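PDB 4IO2: glutamate receptor 1 from Adineta vaga, which binds glutamate in this ligand-binding domain and, as expected for its family, probably couples that binding to the opening of an ion channel. Local coordinates for residues Ile8-Val14 with Phe54-Leu60; Tyr67-Val71 with Ala82-Ile86; Asp78-Ala82 with Ile209-Trp215; Asn131-Ile137 with Phe156-Arg162. One frame throughout, in Å; residues are numbered along the deposited sequence. Where two conformers were deposited one is given.

Contact 1: residues Ile8-Val14 with Phe54-Leu60; sequences ITLRIGV and FVADVQL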
# COMPACT_ATOMS: atom_id res chain seq x y z
N ILE A 8 17.79 -4.32 21.71
CA ILE A 8 18.72 -3.68 20.79
C ILE A 8 18.41 -2.19 20.73
O ILE A 8 17.25 -1.81 20.70
CB ILE A 8 18.56 -4.27 19.37
CG1 ILE A 8 18.82 -5.79 19.37
CG2 ILE A 8 19.39 -3.52 18.35
CD1 ILE A 8 20.21 -6.18 19.83
N THR A 9 19.44 -1.37 20.70
CA THR A 9 19.24 0.06 20.53
C THR A 9 19.17 0.42 19.05
O THR A 9 20.04 0.02 18.27
CB THR A 9 20.37 0.88 21.21
OG1 THR A 9 20.35 0.62 22.61
CG2 THR A 9 20.19 2.38 20.96
N LEU A 10 18.12 1.13 18.67
CA LEU A 10 17.97 1.66 17.31
C LEU A 10 18.09 3.15 17.31
O LEU A 10 17.33 3.83 18.00
CB LEU A 10 16.61 1.33 16.74
CG LEU A 10 16.34 -0.11 16.44
CD1 LEU A 10 14.91 -0.22 15.96
CD2 LEU A 10 17.34 -0.66 15.45
N ARG A 11 18.99 3.66 16.50
CA ARG A 11 19.04 5.09 16.17
C ARG A 11 18.00 5.34 15.09
O ARG A 11 18.09 4.83 13.95
CB ARG A 11 20.43 5.50 15.65
CG ARG A 11 21.58 5.30 16.63
CD ARG A 11 22.93 5.44 15.93
NE ARG A 11 22.99 4.49 14.82
CZ ARG A 11 23.72 4.62 13.71
NH1 ARG A 11 24.57 5.63 13.55
NH2 ARG A 11 23.60 3.70 12.78
N ILE A 12 16.95 6.09 15.45
CA ILE A 12 15.77 6.29 14.60
C ILE A 12 15.74 7.72 14.10
O ILE A 12 15.53 8.64 14.88
CB ILE A 12 14.47 6.01 15.37
CG1 ILE A 12 14.49 4.62 15.98
CG2 ILE A 12 13.26 6.22 14.44
CD1 ILE A 12 13.25 4.26 16.81
N GLY A 13 16.00 7.90 12.81
CA GLY A 13 15.93 9.22 12.20
C GLY A 13 14.48 9.62 11.95
O GLY A 13 13.68 8.80 11.45
N VAL A 14 14.15 10.85 12.32
CA VAL A 14 12.85 11.44 12.06
C VAL A 14 13.06 12.79 11.43
O VAL A 14 14.16 13.34 11.46
CB VAL A 14 11.96 11.53 13.34
CG1 VAL A 14 11.69 10.15 13.96
CG2 VAL A 14 12.53 12.44 14.40
N PHE A 54 12.82 -2.96 21.68
CA PHE A 54 14.07 -2.25 21.37
C PHE A 54 14.19 -1.02 22.26
O PHE A 54 13.23 -0.58 22.90
CB PHE A 54 14.17 -1.87 19.86
CG PHE A 54 13.05 -1.02 19.33
CD1 PHE A 54 13.00 0.35 19.54
CD2 PHE A 54 12.08 -1.61 18.55
CE1 PHE A 54 11.97 1.11 19.01
CE2 PHE A 54 11.03 -0.85 18.04
CZ PHE A 54 10.99 0.51 18.27
N VAL A 55 15.39 -0.44 22.26
CA VAL A 55 15.62 0.84 22.93
C VAL A 55 15.65 1.91 21.83
O VAL A 55 16.42 1.81 20.88
CB VAL A 55 16.91 0.81 23.74
CG1 VAL A 55 17.20 2.15 24.37
CG2 VAL A 55 16.81 -0.27 24.85
N ALA A 56 14.80 2.92 21.97
CA ALA A 56 14.67 3.97 20.97
C ALA A 56 15.59 5.14 21.24
O ALA A 56 15.53 5.78 22.29
CB ALA A 56 13.25 4.45 20.90
N ASP A 57 16.46 5.40 20.28
CA ASP A 57 17.29 6.60 20.28
C ASP A 57 16.84 7.50 19.11
O ASP A 57 17.31 7.36 17.99
CB ASP A 57 18.77 6.21 20.18
CG ASP A 57 19.70 7.41 20.03
OD1 ASP A 57 19.27 8.54 20.34
OD2 ASP A 57 20.88 7.20 19.66
N VAL A 58 15.89 8.37 19.40
CA VAL A 58 15.20 9.15 18.37
C VAL A 58 16.02 10.40 18.05
O VAL A 58 16.37 11.15 18.95
CB VAL A 58 13.80 9.53 18.81
CG1 VAL A 58 13.14 10.42 17.77
CG2 VAL A 58 12.96 8.30 19.08
N GLN A 59 16.38 10.57 16.79
CA GLN A 59 17.24 11.65 16.34
C GLN A 59 16.55 12.45 15.24
O GLN A 59 16.28 11.93 14.16
CB GLN A 59 18.55 11.08 15.83
CG GLN A 59 19.38 10.37 16.89
CD GLN A 59 20.06 11.35 17.84
OE1 GLN A 59 20.40 12.46 17.46
NE2 GLN A 59 20.25 10.93 19.08
N LEU A 60 16.26 13.71 15.53
CA LEU A 60 15.68 14.62 14.53
C LEU A 60 16.74 15.02 13.50
O LEU A 60 17.85 15.49 13.86
CB LEU A 60 15.14 15.85 15.23
CG LEU A 60 14.52 16.97 14.39
CD1 LEU A 60 13.27 16.46 13.69
CD2 LEU A 60 14.23 18.18 15.28
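L10 lays its CD1 methyl over one face of the F54 ring, on the packed side of a parallel strand pair (9-14 beside 55-60) in the periplasmic-binding-protein fold. In this CH-pi contact CD1 stands 4.0 Å from the ring centroid and 15° off its normal. F54 CG lies between the backbone N and the carbonyl carbon (chi1 57°), which brings the ring beneath L10 and against helix 40-52, while I12 CD1 meets F54 CE1 at 4.0 Å. A serine in place of F54 would probably leave L10 and I12 without their aromatic partner and open a gap beside that helix. Farther along, V14 CG2 touches V58 CG1 at 4.0 Å; such beta-branched residues suit a strand, V14 also reaching V41 of that helix and both touching L37 of strand 35-38. Six backbone bonds, V55 N to I8 O through V14 N to Q59 O, zip the strands.

The face of T9, R11, V55, D57 and Q59 is looser and largely polar. T9 OG1 merely brushes V55 CB at 3.6 Å. The guanidinium of R11 turns to G77 O and the carboxylate of D80, although its chain runs beside D57, R11 CG lying 3.6 Å from D57 OD2.

Contact 2: residues Tyr67-Val71 with Ala82-Ile86; sequences YTGLV and AIGDI. With GLU (glutamic acid), chain E.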
# COMPACT_ATOMS: atom_id res chain seq x y z
N TYR A 67 14.09 14.94 2.00
CA TYR A 67 13.65 13.55 2.15
C TYR A 67 14.69 12.62 1.51
O TYR A 67 15.09 11.62 2.15
CB TYR A 67 12.22 13.39 1.60
CG TYR A 67 11.23 13.85 2.63
CD1 TYR A 67 10.95 15.20 2.80
CD2 TYR A 67 10.62 12.95 3.46
CE1 TYR A 67 10.07 15.63 3.80
CE2 TYR A 67 9.76 13.35 4.49
CZ TYR A 67 9.49 14.70 4.63
OH TYR A 67 8.62 15.16 5.62
N THR A 68 15.13 12.92 0.30
CA THR A 68 16.14 12.06 -0.28
C THR A 68 17.45 12.15 0.52
O THR A 68 18.15 11.14 0.67
CB THR A 68 16.29 12.26 -1.79
OG1 THR A 68 15.09 11.81 -2.41
CG2 THR A 68 17.45 11.40 -2.33
N GLY A 69 17.74 13.32 1.11
CA GLY A 69 18.90 13.47 2.00
C GLY A 69 18.85 12.57 3.24
O GLY A 69 19.86 11.98 3.66
N LEU A 70 17.67 12.43 3.83
CA LEU A 70 17.47 11.54 4.97
C LEU A 70 17.75 10.09 4.56
O LEU A 70 18.43 9.34 5.31
CB LEU A 70 16.03 11.69 5.51
CG LEU A 70 15.68 10.77 6.69
CD1 LEU A 70 16.53 11.05 7.89
CD2 LEU A 70 14.22 10.95 6.98
N VAL A 71 17.23 9.67 3.40
CA VAL A 71 17.46 8.32 2.91
C VAL A 71 18.97 8.08 2.72
O VAL A 71 19.51 7.04 3.12
CB VAL A 71 16.67 8.10 1.61
CG1 VAL A 71 17.05 6.83 0.91
CG2 VAL A 71 15.17 8.14 1.92
N ALA A 82 14.73 4.92 9.61
CA ALA A 82 14.12 6.26 9.55
C ALA A 82 12.61 6.12 9.37
O ALA A 82 12.13 5.34 8.55
CB ALA A 82 14.74 7.13 8.44
N ILE A 83 11.88 6.85 10.20
CA ILE A 83 10.43 6.79 10.24
C ILE A 83 9.84 8.14 9.97
O ILE A 83 10.18 9.12 10.65
CB ILE A 83 9.89 6.25 11.58
CG1 ILE A 83 10.49 4.88 11.94
CG2 ILE A 83 8.39 6.15 11.50
CD1 ILE A 83 10.06 4.37 13.32
N GLY A 84 8.94 8.21 9.00
CA GLY A 84 8.27 9.44 8.69
C GLY A 84 7.36 9.28 7.49
O GLY A 84 7.00 8.17 7.05
N ASP A 85 6.96 10.42 6.94
CA ASP A 85 6.17 10.48 5.70
C ASP A 85 7.13 10.38 4.51
O ASP A 85 7.30 11.33 3.77
CB ASP A 85 5.32 11.77 5.64
CG ASP A 85 6.08 13.07 5.93
OD1 ASP A 85 7.16 13.08 6.52
OD2 ASP A 85 5.52 14.16 5.59
N ILE A 86 7.75 9.19 4.39
CA ILE A 86 8.82 8.95 3.43
C ILE A 86 8.30 8.02 2.35
O ILE A 86 7.96 6.85 2.61
CB ILE A 86 10.04 8.31 4.12
CG1 ILE A 86 10.53 9.16 5.30
CG2 ILE A 86 11.16 8.14 3.15
CD1 ILE A 86 11.46 8.39 6.25
N GLU E . 6.81 11.98 1.09
CA GLU E . 7.68 12.86 0.31
C GLU E . 9.01 12.17 0.02
O GLU E . 9.30 11.13 0.66
CB GLU E . 7.94 14.20 1.01
CG GLU E . 6.71 15.03 1.37
CD GLU E . 5.95 15.65 0.20
OE1 GLU E . 6.45 15.56 -0.93
OE2 GLU E . 4.90 16.29 0.43
OXT GLU E . 9.76 12.66 -0.86
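The hydroxyl of Y67 is gripped twice: it donates to D85 OD1 over 2.7 Å and is hydrogen-bonded to R162 NH2. This is the glutamate pocket, in the cleft of the clamshell-like ligand-binding domain, where the first turn of helix 67-75 faces the loop that follows strand 81-82. Ring and carboxylate stand almost upright to one another, 78° between their planes, and the hydroxyl reaches OD1 on its syn side, 32° out of the carboxylate plane. S17 OG holds D85 OD2, so the carboxylate is fixed at both oxygens.

D85 does a second job with its backbone. It is the centre of an inverse gamma turn, closed by a weak bond from I86 N to G84 O, and D85 O accepts the ligand's amino N at 2.8 Å. Y67 serves the ligand through its ring: the CB of the bound glutamate sits over the middle of one face, 3.6 Å from Y67 CD1. A tyrosine suits this place because it joins a flat apolar floor to a polar end. A leucine here would probably deprive the ligand's CB of that flat face and leave D85 OD1 and R162 NH2 without their shared hydroxyl.

Behind the ring the contact is wholly apolar. I86 CG1 comes to the ring's edge, 4.2 Å from Y67 CD2. L70, with CG anti to the backbone N (chi1 178°), reaches across to the loop, its CD2 lying 4.1 Å from A82 CB and 3.8 Å from I86 CD1.

Contact 3: residues Asp78-Ala82 with Ile209-Trp215; sequences DYDIA and IVTPKEW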
# COMPACT_ATOMS: atom_id res chain seq x y z
N ASP A 78 24.15 6.75 9.22
CA ASP A 78 23.89 7.78 10.23
C ASP A 78 22.75 7.42 11.17
O ASP A 78 22.67 7.94 12.28
CB ASP A 78 23.56 9.12 9.58
CG ASP A 78 24.70 9.69 8.73
OD1 ASP A 78 25.76 9.04 8.53
OD2 ASP A 78 24.49 10.83 8.24
N TYR A 79 21.90 6.51 10.71
CA TYR A 79 20.75 6.03 11.46
C TYR A 79 20.64 4.52 11.20
O TYR A 79 21.18 4.02 10.21
CB TYR A 79 19.44 6.70 10.99
CG TYR A 79 19.49 8.22 10.97
CD1 TYR A 79 19.48 8.97 12.15
CD2 TYR A 79 19.60 8.91 9.78
CE1 TYR A 79 19.53 10.36 12.13
CE2 TYR A 79 19.63 10.30 9.75
CZ TYR A 79 19.62 11.03 10.91
OH TYR A 79 19.67 12.40 10.83
N ASP A 80 19.91 3.83 12.05
CA ASP A 80 19.54 2.43 11.82
C ASP A 80 18.26 2.27 11.03
O ASP A 80 18.19 1.44 10.14
CB ASP A 80 19.46 1.66 13.14
CG ASP A 80 20.79 1.68 13.87
OD1 ASP A 80 21.84 1.36 13.24
OD2 ASP A 80 20.81 2.05 15.06
N ILE A 81 17.25 3.04 11.40
CA ILE A 81 16.03 3.13 10.61
C ILE A 81 15.63 4.60 10.53
O ILE A 81 16.11 5.42 11.30
CB ILE A 81 14.85 2.28 11.17
CG1 ILE A 81 14.43 2.76 12.56
CG2 ILE A 81 15.25 0.81 11.18
CD1 ILE A 81 13.17 2.04 13.13
N ALA A 82 14.73 4.92 9.61
CA ALA A 82 14.12 6.26 9.55
C ALA A 82 12.61 6.12 9.37
O ALA A 82 12.13 5.34 8.55
CB ALA A 82 14.74 7.13 8.44
N ILE A 209 8.95 2.50 6.42
CA ILE A 209 10.11 2.73 7.28
C ILE A 209 11.37 2.37 6.49
O ILE A 209 11.45 1.31 5.91
CB ILE A 209 9.98 1.93 8.60
CG1 ILE A 209 8.79 2.48 9.37
CG2 ILE A 209 11.28 2.06 9.40
CD1 ILE A 209 8.53 1.75 10.69
N VAL A 210 12.34 3.27 6.47
CA VAL A 210 13.59 3.05 5.76
C VAL A 210 14.49 2.20 6.62
O VAL A 210 14.67 2.49 7.79
CB VAL A 210 14.30 4.39 5.45
CG1 VAL A 210 15.53 4.13 4.61
CG2 VAL A 210 13.39 5.37 4.76
N THR A 211 15.08 1.17 6.02
CA THR A 211 16.04 0.30 6.71
C THR A 211 17.23 0.06 5.78
O THR A 211 17.15 0.27 4.59
CB THR A 211 15.43 -1.07 7.11
OG1 THR A 211 15.36 -1.94 6.00
CG2 THR A 211 14.04 -0.93 7.70
N PRO A 212 18.31 -0.48 6.33
CA PRO A 212 19.38 -0.90 5.44
C PRO A 212 18.92 -2.00 4.50
O PRO A 212 18.03 -2.76 4.87
CB PRO A 212 20.46 -1.43 6.41
CG PRO A 212 20.16 -0.72 7.70
CD PRO A 212 18.67 -0.63 7.75
N LYS A 213 19.57 -2.13 3.35
CA LYS A 213 19.33 -3.29 2.53
C LYS A 213 19.80 -4.55 3.26
O LYS A 213 20.74 -4.51 4.04
CB LYS A 213 20.06 -3.15 1.20
CG LYS A 213 19.43 -2.08 0.31
CD LYS A 213 19.99 -2.15 -1.08
CE LYS A 213 21.39 -1.63 -1.15
NZ LYS A 213 21.88 -1.69 -2.58
N GLU A 214 19.11 -5.65 3.01
CA GLU A 214 19.47 -6.95 3.59
C GLU A 214 19.59 -6.92 5.12
O GLU A 214 20.50 -7.51 5.69
CB GLU A 214 20.76 -7.49 2.93
CG GLU A 214 20.57 -7.70 1.44
CD GLU A 214 21.82 -8.05 0.72
OE1 GLU A 214 22.68 -8.73 1.33
OE2 GLU A 214 21.94 -7.66 -0.47
N TRP A 215 18.66 -6.25 5.79
CA TRP A 215 18.75 -5.99 7.23
C TRP A 215 18.40 -7.20 8.05
O TRP A 215 17.40 -7.86 7.80
CB TRP A 215 17.75 -4.88 7.57
CG TRP A 215 17.91 -4.20 8.87
CD1 TRP A 215 19.07 -3.78 9.47
CD2 TRP A 215 16.86 -3.77 9.70
NE1 TRP A 215 18.79 -3.10 10.63
CE2 TRP A 215 17.43 -3.07 10.79
CE3 TRP A 215 15.45 -3.87 9.62
CZ2 TRP A 215 16.65 -2.52 11.80
CZ3 TRP A 215 14.70 -3.34 10.61
CH2 TRP A 215 15.29 -2.65 11.69
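I81 forms the apolar centre, its CG2 and CB serving different neighbours. With CG1 between the backbone N and the carbonyl carbon (chi1 62°), CG2 is left beside the backbone N and meets the indole of W215, 3.5 Å from CH2. I81 CB packs on I209 CG2 at 4.0 Å, and L10 and I12 of strand 9-14 touch I81 as well. A branched aliphatic residue suits this place, since it must fill space towards a strand, an indole and another isoleucine at once.

Next to it, A82 and V210 form an antiparallel hydrogen-bonded pair, a single bridge. A82 N donates a hydrogen bond to V210 O over 3.0 Å, and V210 N donates one back to A82 O over 2.9 Å, in the carbonyl plane. The small methyl of A82 comes within 4.1 Å of V210 CB. The bridge ties an outer strand of the parallel sheet to strand 200-211, which, as in related receptor domains, probably brings the chain back to this lobe.

Beyond V210 the chain rounds a type II turn from P212 to W215, with T211 CB and P212 CD lying over one face of the indole. P212 CD also approaches D80 O at 3.2 Å; a proline offers no N-H there, and this buried oxygen has no hydrogen-bond partner in the model. The D80 carboxylate turns away to R11.

Contact 4: residues Asn131-Ile137 with Phe156-Arg162; sequences NRIGIRI and FYPLKSR. With GLU (glutamic acid), chain E.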
# COMPACT_ATOMS: atom_id res chain seq x y z
N ASN A 131 8.27 27.55 -14.90
CA ASN A 131 8.77 28.27 -13.73
C ASN A 131 7.72 28.82 -12.76
O ASN A 131 8.05 29.47 -11.74
CB ASN A 131 9.64 29.40 -14.11
CG ASN A 131 10.56 29.80 -12.99
OD1 ASN A 131 11.18 28.97 -12.36
ND2 ASN A 131 10.74 31.06 -12.83
N ARG A 132 6.44 28.61 -13.09
CA ARG A 132 5.41 28.87 -12.10
C ARG A 132 4.87 27.63 -11.39
O ARG A 132 3.93 27.71 -10.59
CB ARG A 132 4.31 29.71 -12.72
CG ARG A 132 4.89 31.10 -13.14
CD ARG A 132 3.92 32.25 -13.39
NE ARG A 132 3.10 32.51 -12.21
CZ ARG A 132 3.39 33.33 -11.20
NH1 ARG A 132 4.47 34.05 -11.16
NH2 ARG A 132 2.55 33.39 -10.17
N ILE A 133 5.52 26.50 -11.69
CA ILE A 133 5.32 25.30 -10.90
C ILE A 133 6.48 25.12 -9.88
O ILE A 133 7.59 24.87 -10.28
CB ILE A 133 5.21 24.08 -11.85
CG1 ILE A 133 4.13 24.32 -12.92
CG2 ILE A 133 4.97 22.79 -11.04
CD1 ILE A 133 4.20 23.33 -14.03
N GLY A 134 6.22 25.29 -8.58
CA GLY A 134 7.26 25.13 -7.56
C GLY A 134 7.36 23.67 -7.11
O GLY A 134 6.36 23.00 -6.94
N ILE A 135 8.59 23.18 -7.01
CA ILE A 135 8.84 21.82 -6.57
C ILE A 135 9.93 21.79 -5.50
O ILE A 135 10.99 22.32 -5.68
CB ILE A 135 9.24 20.91 -7.76
CG1 ILE A 135 8.12 20.78 -8.82
CG2 ILE A 135 9.71 19.52 -7.24
CD1 ILE A 135 6.95 19.95 -8.48
N ARG A 136 9.63 21.15 -4.37
CA ARG A 136 10.63 20.92 -3.32
C ARG A 136 11.67 19.88 -3.75
O ARG A 136 11.37 18.71 -4.03
CB ARG A 136 9.97 20.50 -2.02
CG ARG A 136 9.17 21.61 -1.36
CD ARG A 136 8.32 21.07 -0.23
NE ARG A 136 7.18 20.31 -0.78
CZ ARG A 136 6.55 19.31 -0.21
NH1 ARG A 136 6.99 18.83 0.96
NH2 ARG A 136 5.49 18.79 -0.79
N ILE A 137 12.90 20.34 -3.84
CA ILE A 137 14.01 19.48 -4.21
C ILE A 137 14.11 18.27 -3.25
O ILE A 137 13.92 18.40 -2.04
CB ILE A 137 15.31 20.33 -4.20
CG1 ILE A 137 15.30 21.44 -5.28
CG2 ILE A 137 16.52 19.45 -4.27
CD1 ILE A 137 15.33 20.94 -6.65
N PHE A 156 11.44 23.47 -13.26
CA PHE A 156 10.49 23.94 -12.24
C PHE A 156 11.12 25.07 -11.43
O PHE A 156 12.30 25.25 -11.51
CB PHE A 156 10.11 22.81 -11.32
CG PHE A 156 11.27 22.09 -10.69
CD1 PHE A 156 11.83 22.56 -9.53
CD2 PHE A 156 11.73 20.94 -11.23
CE1 PHE A 156 12.85 21.83 -8.89
CE2 PHE A 156 12.78 20.23 -10.62
CZ PHE A 156 13.35 20.69 -9.50
N TYR A 157 10.32 25.80 -10.64
CA TYR A 157 10.86 26.74 -9.63
C TYR A 157 11.29 25.96 -8.38
O TYR A 157 10.46 25.29 -7.77
CB TYR A 157 9.76 27.75 -9.21
CG TYR A 157 10.26 28.85 -8.31
CD1 TYR A 157 10.22 28.72 -6.94
CD2 TYR A 157 10.70 30.06 -8.83
CE1 TYR A 157 10.68 29.71 -6.11
CE2 TYR A 157 11.17 31.06 -8.00
CZ TYR A 157 11.13 30.89 -6.65
OH TYR A 157 11.56 31.91 -5.84
N PRO A 158 12.58 26.06 -8.00
CA PRO A 158 13.08 25.16 -6.92
C PRO A 158 12.70 25.65 -5.52
O PRO A 158 12.79 26.85 -5.24
CB PRO A 158 14.59 25.19 -7.13
CG PRO A 158 14.83 26.63 -7.75
CD PRO A 158 13.65 26.86 -8.65
N LEU A 159 12.28 24.75 -4.64
CA LEU A 159 11.91 25.11 -3.26
C LEU A 159 12.75 24.27 -2.28
O LEU A 159 12.93 23.07 -2.48
CB LEU A 159 10.44 24.86 -3.01
CG LEU A 159 9.46 25.58 -3.96
CD1 LEU A 159 8.08 24.88 -3.93
CD2 LEU A 159 9.42 27.07 -3.63
N LYS A 160 13.22 24.93 -1.22
CA LYS A 160 14.07 24.28 -0.24
C LYS A 160 13.32 23.70 0.96
O LYS A 160 13.90 22.97 1.77
CB LYS A 160 15.10 25.28 0.29
CG LYS A 160 16.03 25.81 -0.78
CD LYS A 160 17.07 26.78 -0.22
CE LYS A 160 18.08 27.19 -1.30
NZ LYS A 160 19.18 28.02 -0.77
N SER A 161 12.04 24.01 1.08
CA SER A 161 11.28 23.64 2.29
C SER A 161 9.80 23.85 2.09
O SER A 161 9.41 24.49 1.12
CB SER A 161 11.69 24.52 3.46
OG SER A 161 11.29 25.86 3.20
N ARG A 162 8.99 23.24 2.97
CA ARG A 162 7.57 23.55 2.97
C ARG A 162 7.31 25.05 3.17
O ARG A 162 6.47 25.63 2.49
CB ARG A 162 6.85 22.72 4.02
CG ARG A 162 6.81 21.25 3.67
CD ARG A 162 5.97 20.48 4.67
NE ARG A 162 5.97 19.04 4.39
CZ ARG A 162 6.85 18.15 4.83
NH1 ARG A 162 7.83 18.47 5.66
NH2 ARG A 162 6.72 16.90 4.43
N GLU E . 6.81 11.98 1.09
CA GLU E . 7.68 12.86 0.31
C GLU E . 9.01 12.17 0.02
O GLU E . 9.30 11.13 0.66
CB GLU E . 7.94 14.20 1.01
CG GLU E . 6.71 15.03 1.37
CD GLU E . 5.95 15.65 0.20
OE1 GLU E . 6.45 15.56 -0.93
OE2 GLU E . 4.90 16.29 0.43
OXT GLU E . 9.76 12.66 -0.86
O HOH W 1 13.25 27.57 -13.04
O HOH W 2 13.66 20.83 -0.79
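R136 reaches from its strand past L159 to the ligand, in the beta-alpha-beta unit made by strand 134-136, helix 140-148 and the parallel strand 157-159. Its CB starts 3.9 Å from L159 O. CG lies 3.9 Å from L159 CB, and CD passes S161 O at 3.8 Å, so the aliphatic stem is lined by the second strand and the residues that follow it. There the chain bends (chi3 -73°), turning the guanidinium towards the pocket. CZ comes to 3.5 Å from the ligand's OE2. NH1 stands over one face of the R162 guanidinium, and NH2 donates to the OE2 of the bound glutamate over 2.8 Å, the oxygen at the guanidinium's edge, near its plane. F178 O takes a further bond from NH2. A long side chain with a flat guanidinium end suits this place: its stem runs past L159 and S161 while its end meets the ligand's side-chain carboxylate. R162, extended from CG to NE, brings a second positive charge to the same pocket and is hydrogen-bonded to Y67 OH.

S161 OG caps the helix beginning at R162 by bonding E164 N. Within the sheet, G134 carries no side chain, so L159 CD1 can settle 3.5 Å from G134 C. On the other face, I135 CB lies over the F156 ring, 3.5 Å from F156 CD1 and 25° off the normal through the ring's centroid.

In the fold
Contacts 1, 2 and 3 belong to one lobe of the clamshell and contact 4 to the other. Contacts 1 and 3 meet in one parallel sheet, where strand 9-14 lies between 55-60 and 81-82; their centres are about 11 Å apart. Contact 2, which shares A82 with contact 3, follows on through helix 67-75 and the loop beyond strand 81-82. Contact 4 is nested within the chain loop that contact 3 closes, its centre about 31 Å from that of contact 1 and about 18 Å from that of contact 2. Contacts 2 and 4 both touch the bound glutamate, which thus bridges the lobes, and Y67 and R162 join them directly, consistent with a cleft closed on glutamate.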